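Hypothetical protein PH1789 (Pyrococcus horikoshii, PDB 1WR2) is of unknown function but carries an ATP-grasp domain, here built round a four-stranded and a six-stranded antiparallel sheet flanked by helices. Local coordinates at residues P35-K40 with P114-G119; I136-G141 with P174-A179; N214-Y219 with E223-V228. All coordinates share one frame; numbering follows the deposited sequence.

Contact 1: P35-K40 with P114-G119; sequences PVPEEK and PMLKPG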
# COMPACT_ATOMS: atom_id res chain seq x y z
N PRO A 35 -5.75 0.23 8.11
CA PRO A 35 -5.60 1.69 8.15
C PRO A 35 -5.14 2.38 6.87
O PRO A 35 -3.96 2.62 6.67
CB PRO A 35 -4.60 1.89 9.28
CG PRO A 35 -3.69 0.72 9.09
CD PRO A 35 -4.68 -0.42 8.88
N VAL A 36 -6.10 2.70 6.01
CA VAL A 36 -5.82 3.40 4.76
C VAL A 36 -6.52 4.75 4.85
O VAL A 36 -7.74 4.80 4.99
CB VAL A 36 -6.39 2.65 3.55
CG1 VAL A 36 -6.16 3.46 2.28
CG2 VAL A 36 -5.77 1.26 3.44
N PRO A 37 -5.77 5.85 4.77
CA PRO A 37 -6.36 7.19 4.86
C PRO A 37 -7.20 7.56 3.64
O PRO A 37 -7.09 6.95 2.58
CB PRO A 37 -5.13 8.09 5.02
CG PRO A 37 -4.11 7.38 4.17
CD PRO A 37 -4.31 5.93 4.56
N GLU A 38 -8.05 8.57 3.81
CA GLU A 38 -8.92 9.02 2.72
C GLU A 38 -8.11 9.52 1.53
O GLU A 38 -7.20 10.34 1.69
CB GLU A 38 -9.84 10.14 3.21
CG GLU A 38 -10.93 10.54 2.23
CD GLU A 38 -11.92 9.42 1.97
OE1 GLU A 38 -12.29 8.72 2.93
OE2 GLU A 38 -12.33 9.24 0.80
N GLU A 39 -8.45 9.01 0.35
CA GLU A 39 -7.80 9.40 -0.91
C GLU A 39 -8.86 9.42 -1.99
O GLU A 39 -9.78 8.60 -1.98
CB GLU A 39 -6.71 8.40 -1.29
CG GLU A 39 -5.55 8.35 -0.34
CD GLU A 39 -4.61 7.19 -0.61
OE1 GLU A 39 -3.55 7.15 0.05
OE2 GLU A 39 -4.93 6.33 -1.46
N LYS A 40 -8.73 10.34 -2.94
CA LYS A 40 -9.71 10.43 -4.01
C LYS A 40 -9.09 10.20 -5.37
O LYS A 40 -7.96 10.61 -5.63
CB LYS A 40 -10.40 11.79 -3.99
CG LYS A 40 -11.48 11.97 -2.92
CD LYS A 40 -10.89 12.23 -1.55
CE LYS A 40 -11.94 12.86 -0.64
NZ LYS A 40 -13.17 12.04 -0.56
N PRO A 114 -3.29 12.65 0.90
CA PRO A 114 -2.71 13.61 1.83
C PRO A 114 -1.23 13.34 2.09
O PRO A 114 -0.71 12.25 1.82
CB PRO A 114 -3.56 13.42 3.08
CG PRO A 114 -3.79 11.92 3.07
CD PRO A 114 -4.12 11.65 1.61
N MET A 115 -0.54 14.36 2.60
CA MET A 115 0.86 14.23 2.97
C MET A 115 0.81 13.71 4.40
O MET A 115 0.60 14.47 5.35
CB MET A 115 1.55 15.59 2.92
CG MET A 115 2.04 16.00 1.54
SD MET A 115 3.38 14.92 0.95
CE MET A 115 4.75 15.57 1.91
N LEU A 116 0.98 12.40 4.54
CA LEU A 116 0.92 11.77 5.84
C LEU A 116 2.12 12.08 6.72
O LEU A 116 3.24 12.23 6.24
CB LEU A 116 0.77 10.26 5.67
CG LEU A 116 -0.50 9.80 4.95
CD1 LEU A 116 -0.43 8.31 4.68
CD2 LEU A 116 -1.73 10.15 5.79
N LYS A 117 1.88 12.18 8.03
CA LYS A 117 2.96 12.45 8.95
C LYS A 117 3.87 11.23 8.94
O LYS A 117 3.41 10.10 9.11
CB LYS A 117 2.43 12.66 10.37
CG LYS A 117 3.52 13.05 11.37
CD LYS A 117 3.21 12.57 12.77
CE LYS A 117 1.86 13.06 13.25
NZ LYS A 117 1.58 12.55 14.62
N PRO A 118 5.18 11.44 8.73
CA PRO A 118 6.09 10.30 8.71
C PRO A 118 6.15 9.57 10.04
O PRO A 118 5.87 10.16 11.10
CB PRO A 118 7.43 10.94 8.33
CG PRO A 118 7.31 12.33 8.88
CD PRO A 118 5.90 12.71 8.51
N GLY A 119 6.48 8.29 9.99
CA GLY A 119 6.58 7.47 11.18
C GLY A 119 7.55 6.35 10.88
O GLY A 119 8.20 6.38 9.83
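Pro-114 meets Glu-38 and Glu-39 where two linkers of the ATP-grasp domain run close together: residues 35-40 lead from helix 22-30 into strand 40-42, and residues 114-119 lead from strand 109-114 of the same four-stranded sheet to strand 120-129 of the six-stranded one. The backbones stay well apart, with Glu-39 CA and Pro-114 CA, the nearest such pair, separated by 7.2 Å. No hydrogen bond spans the gap, and only 149 Å² is buried in all.

Ring atoms CD and CG of Pro-114 do the touching. CD is the nearer, 3.3 Å from Glu-38 O, so a carbonyl oxygen rests against ring methylenes, and the same CD is 4.1 Å from Glu-39 CG. The Glu-39 chain crosses the proline ring at about a right angle. With CG beside the backbone N (chi1 -65°) and the remainder extended, its aliphatic part brushes the ring and the carboxylate is carried onward to a salt bridge with Lys-26 of helix 22-30.

Two residues further on, Leu-116 turns its CB toward the other linker and crosses Pro-37 at roughly a right angle. Both methyls of its fork are used: CD1 approaches Pro-37 CG at 3.8 Å, while CD2 sits 4.0 Å from Pro-37 CB. Val-226 of strand 225-234 touches both side chains, making this a three-residue apolar cluster near the surface. Lys-117 then passes to another partner, Tyr-219, whose ring receives a cation-pi contact from the lysine and whose OH is hydrogen-bonded to Lys-117 O.

Contact 2: I136-G141 with P174-A179; sequences IMFGLG and PILAGA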
# COMPACT_ATOMS: atom_id res chain seq x y z
N ILE A 136 3.02 -14.70 5.22
CA ILE A 136 3.03 -13.28 5.51
C ILE A 136 4.41 -12.95 6.09
O ILE A 136 4.95 -13.69 6.90
CB ILE A 136 1.90 -12.93 6.50
CG1 ILE A 136 1.85 -11.41 6.72
CG2 ILE A 136 2.11 -13.68 7.82
CD1 ILE A 136 0.54 -10.94 7.34
N MET A 137 4.98 -11.83 5.63
CA MET A 137 6.30 -11.38 6.06
C MET A 137 6.24 -10.01 6.71
O MET A 137 5.38 -9.18 6.39
CB MET A 137 7.25 -11.26 4.85
CG MET A 137 7.79 -12.57 4.27
SD MET A 137 6.54 -13.69 3.59
CE MET A 137 6.20 -12.96 1.97
N PHE A 138 7.19 -9.76 7.61
CA PHE A 138 7.29 -8.49 8.30
C PHE A 138 8.75 -8.11 8.46
O PHE A 138 9.60 -8.97 8.68
CB PHE A 138 6.66 -8.57 9.70
CG PHE A 138 6.91 -7.34 10.52
CD1 PHE A 138 6.25 -6.15 10.24
CD2 PHE A 138 7.85 -7.36 11.55
CE1 PHE A 138 6.52 -5.00 10.96
CE2 PHE A 138 8.13 -6.21 12.28
CZ PHE A 138 7.46 -5.02 11.99
N GLY A 139 9.03 -6.82 8.34
CA GLY A 139 10.39 -6.33 8.50
C GLY A 139 10.35 -4.82 8.37
O GLY A 139 9.35 -4.27 7.92
N LEU A 140 11.43 -4.13 8.75
CA LEU A 140 11.45 -2.68 8.63
C LEU A 140 11.63 -2.27 7.18
O LEU A 140 12.18 -3.02 6.37
CB LEU A 140 12.59 -2.06 9.46
CG LEU A 140 12.47 -2.09 10.99
CD1 LEU A 140 13.58 -1.23 11.59
CD2 LEU A 140 11.12 -1.57 11.42
N GLY A 141 11.17 -1.06 6.86
CA GLY A 141 11.30 -0.56 5.51
C GLY A 141 12.54 0.32 5.39
O GLY A 141 13.52 0.12 6.10
N PRO A 174 14.74 -4.19 18.50
CA PRO A 174 15.11 -3.20 19.52
C PRO A 174 14.78 -1.78 19.08
O PRO A 174 14.44 -0.93 19.90
CB PRO A 174 16.61 -3.42 19.69
CG PRO A 174 16.73 -4.90 19.50
CD PRO A 174 15.85 -5.13 18.28
N ILE A 175 14.88 -1.54 17.78
CA ILE A 175 14.58 -0.22 17.23
C ILE A 175 13.11 0.14 17.42
O ILE A 175 12.78 1.30 17.71
CB ILE A 175 14.94 -0.18 15.74
CG1 ILE A 175 16.45 -0.40 15.57
CG2 ILE A 175 14.52 1.15 15.13
CD1 ILE A 175 16.90 -0.53 14.14
N LEU A 176 12.23 -0.84 17.26
CA LEU A 176 10.80 -0.61 17.43
C LEU A 176 10.45 -0.40 18.89
O LEU A 176 9.55 0.37 19.22
CB LEU A 176 10.00 -1.80 16.90
CG LEU A 176 10.10 -2.11 15.40
CD1 LEU A 176 9.26 -3.34 15.09
CD2 LEU A 176 9.63 -0.91 14.60
N ALA A 177 11.16 -1.09 19.77
CA ALA A 177 10.92 -0.98 21.20
C ALA A 177 11.41 0.37 21.71
O ALA A 177 11.02 0.82 22.78
CB ALA A 177 11.63 -2.11 21.94
N GLY A 178 12.27 1.01 20.92
CA GLY A 178 12.80 2.30 21.31
C GLY A 178 14.16 2.19 21.98
O GLY A 178 14.25 1.87 23.16
N ALA A 179 15.22 2.43 21.21
CA ALA A 179 16.58 2.36 21.73
C ALA A 179 17.07 3.73 22.19
O ALA A 179 16.94 4.10 23.37
CB ALA A 179 17.51 1.80 20.67
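Leu-140 CA and Leu-176 CA, the closest pair of alpha carbons here, are 9.1 Å apart, and no hydrogen bond joins the end of strand 133-140 to the short, weakly bonded helix around residues 174-177; the gap is spanned by side chains alone. The Leu-140 and Leu-176 side chains run antiparallel alongside one another, with Leu-140 CD2 resting 3.6 Å from Leu-176 CD2 and 4.1 Å from Leu-176 CG. The other methyl branch, CD1, of each leucine serves a different neighbour. Leu-140 CD1 reaches Ile-175 CD1 at 4.2 Å, a looser touch on the exposed flank of the helix.

This is helix-on-sheet packing within the ATP-grasp domain: Phe-138 and Leu-140, separated by Gly-139, direct their CB atoms from one face of the six-stranded sheet toward the helix. A chi1 of 172°, with CG opposite the backbone nitrogen, swings the Phe-138 ring out so that its CZ/CE2 end presents its edge to Leu-176. Leu-176 CD1 lies near the ring plane, 4.0 Å from Phe-138 CZ and 4.2 Å from Phe-138 CE2. Helices 160-168 and 187-203 also supply partners, since Ile-167 and Ile-190 touch the Phe-138 ring while Ile-167 and Ile-187 touch Leu-176.

Contact 3: N214-Y219 with E223-V228; sequences NPVFVY and EGAVIV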
# COMPACT_ATOMS: atom_id res chain seq x y z
N ASN A 214 3.42 -1.36 1.44
CA ASN A 214 4.74 -0.74 1.44
C ASN A 214 4.68 0.58 0.68
O ASN A 214 4.44 0.60 -0.52
CB ASN A 214 5.73 -1.70 0.78
CG ASN A 214 7.15 -1.14 0.71
OD1 ASN A 214 7.43 -0.06 1.21
ND2 ASN A 214 8.05 -1.91 0.10
N PRO A 215 4.94 1.70 1.38
CA PRO A 215 5.27 1.65 2.81
C PRO A 215 4.11 1.76 3.77
O PRO A 215 2.98 2.05 3.39
CB PRO A 215 6.25 2.81 2.97
CG PRO A 215 5.74 3.81 2.00
CD PRO A 215 5.32 3.00 0.79
N VAL A 216 4.41 1.48 5.03
CA VAL A 216 3.45 1.59 6.12
C VAL A 216 4.19 2.42 7.17
O VAL A 216 5.35 2.16 7.46
CB VAL A 216 3.13 0.22 6.77
CG1 VAL A 216 2.32 0.44 8.05
CG2 VAL A 216 2.35 -0.65 5.80
N PHE A 217 3.53 3.44 7.72
CA PHE A 217 4.17 4.25 8.75
C PHE A 217 3.59 3.83 10.09
O PHE A 217 2.36 3.74 10.24
CB PHE A 217 3.92 5.75 8.54
CG PHE A 217 4.60 6.34 7.33
CD1 PHE A 217 5.77 5.79 6.82
CD2 PHE A 217 4.09 7.48 6.72
CE1 PHE A 217 6.42 6.37 5.74
CE2 PHE A 217 4.73 8.07 5.64
CZ PHE A 217 5.90 7.51 5.15
N VAL A 218 4.45 3.58 11.07
CA VAL A 218 3.99 3.20 12.40
C VAL A 218 4.36 4.29 13.39
O VAL A 218 5.53 4.65 13.54
CB VAL A 218 4.61 1.86 12.86
CG1 VAL A 218 4.08 1.50 14.24
CG2 VAL A 218 4.26 0.76 11.87
N TYR A 219 3.34 4.83 14.05
CA TYR A 219 3.55 5.90 15.02
C TYR A 219 3.79 5.35 16.42
O TYR A 219 3.74 4.14 16.64
CB TYR A 219 2.34 6.83 14.99
CG TYR A 219 2.06 7.39 13.61
CD1 TYR A 219 3.03 8.12 12.92
CD2 TYR A 219 0.83 7.17 12.98
CE1 TYR A 219 2.78 8.62 11.65
CE2 TYR A 219 0.57 7.66 11.71
CZ TYR A 219 1.55 8.39 11.05
OH TYR A 219 1.29 8.90 9.80
N GLU A 223 -1.04 5.35 19.11
CA GLU A 223 -1.51 6.21 18.03
C GLU A 223 -1.53 5.55 16.65
O GLU A 223 -1.41 6.22 15.62
CB GLU A 223 -0.71 7.51 18.00
CG GLU A 223 0.78 7.34 17.86
CD GLU A 223 1.54 8.57 18.30
OE1 GLU A 223 2.76 8.65 18.05
OE2 GLU A 223 0.91 9.46 18.92
N GLY A 224 -1.69 4.23 16.65
CA GLY A 224 -1.78 3.44 15.43
C GLY A 224 -0.73 3.54 14.34
O GLY A 224 0.43 3.87 14.58
N ALA A 225 -1.16 3.23 13.12
CA ALA A 225 -0.29 3.26 11.95
C ALA A 225 -1.11 3.61 10.71
O ALA A 225 -2.33 3.70 10.78
CB ALA A 225 0.38 1.91 11.77
N VAL A 226 -0.42 3.78 9.58
CA VAL A 226 -1.10 4.12 8.34
C VAL A 226 -0.39 3.50 7.13
O VAL A 226 0.83 3.50 7.04
CB VAL A 226 -1.18 5.66 8.17
CG1 VAL A 226 0.20 6.25 7.95
CG2 VAL A 226 -2.11 6.00 7.02
N ILE A 227 -1.18 2.96 6.21
CA ILE A 227 -0.67 2.34 4.99
C ILE A 227 -0.51 3.41 3.92
O ILE A 227 -1.47 4.09 3.56
CB ILE A 227 -1.64 1.26 4.49
CG1 ILE A 227 -1.76 0.15 5.54
CG2 ILE A 227 -1.18 0.72 3.15
CD1 ILE A 227 -2.92 -0.80 5.30
N VAL A 228 0.70 3.57 3.40
CA VAL A 228 0.97 4.59 2.40
C VAL A 228 0.79 4.15 0.95
O VAL A 228 0.30 4.91 0.11
CB VAL A 228 2.37 5.18 2.60
CG1 VAL A 228 2.64 6.29 1.60
CG2 VAL A 228 2.49 5.72 4.03
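Phe-217 and Val-226 form the hydrogen-bonded pair at the middle of an antiparallel beta hairpin whose short strand axes run 4.7 Å apart at 173°. Here the join is tight: Phe-217 N to Val-226 O measures 2.8 Å and Val-226 N to Phe-217 O 2.9 Å, both nearly straight. Toward Pro-215, which follows a cis peptide bond, Val-228 N still reaches Pro-215 O at 2.7 Å. Val-228 places CG2 over one face of the Phe-217 ring, 3.7 Å from the centroid and 19° off the normal, a CH-pi contact shifted toward the rim.

At the turn end, Tyr-219 N to Gly-224 O lengthens to 3.1 Å and Glu-223 is exposed to solvent, although its CG closely touches Tyr-219 CB. A chi1 of 68° puts Val-226 CG1 between the backbone N and carbonyl carbon, where it meets Phe-217 CB and, at 3.4 Å, Tyr-219 OH, whose polar partner is Lys-117.

Val-216, Val-218, Ala-225 and Ile-227 share the opposite sheet face from Phe-217 and Val-226; the first three pack on Met-193 or Ile-190 of helix 187-203. Strand 120-129 borders strand 208-218 on its other side, through backbone bonds from Val-216 to Val-122 and Val-218 to Arg-120.

In the fold
Contact 3, partly buried with three valines and Ile-227 inside and Glu-223 exposed, combines backbone hydrogen bonding with dense side-chain packing, whereas contacts 1 and 2 have no hydrogen bond between segments and bury far less. Contact 1 is a surface meeting of linkers, apolar apart from a carbonyl oxygen against a proline ring; contact 2 is partly buried and purely aliphatic and aromatic. Contacts 1 and 3 are neighbours, their centres 8 Å apart, and touch: Pro-35 O to Ile-227 N is 2.8 Å, a probable hydrogen bond. Contacts 2 and 3 involve the same six-stranded sheet without touching, their nearest atoms about 6 Å apart. Helix 187-203 packs against side chains of both, on strands 133-140, 208-218 and 225-234.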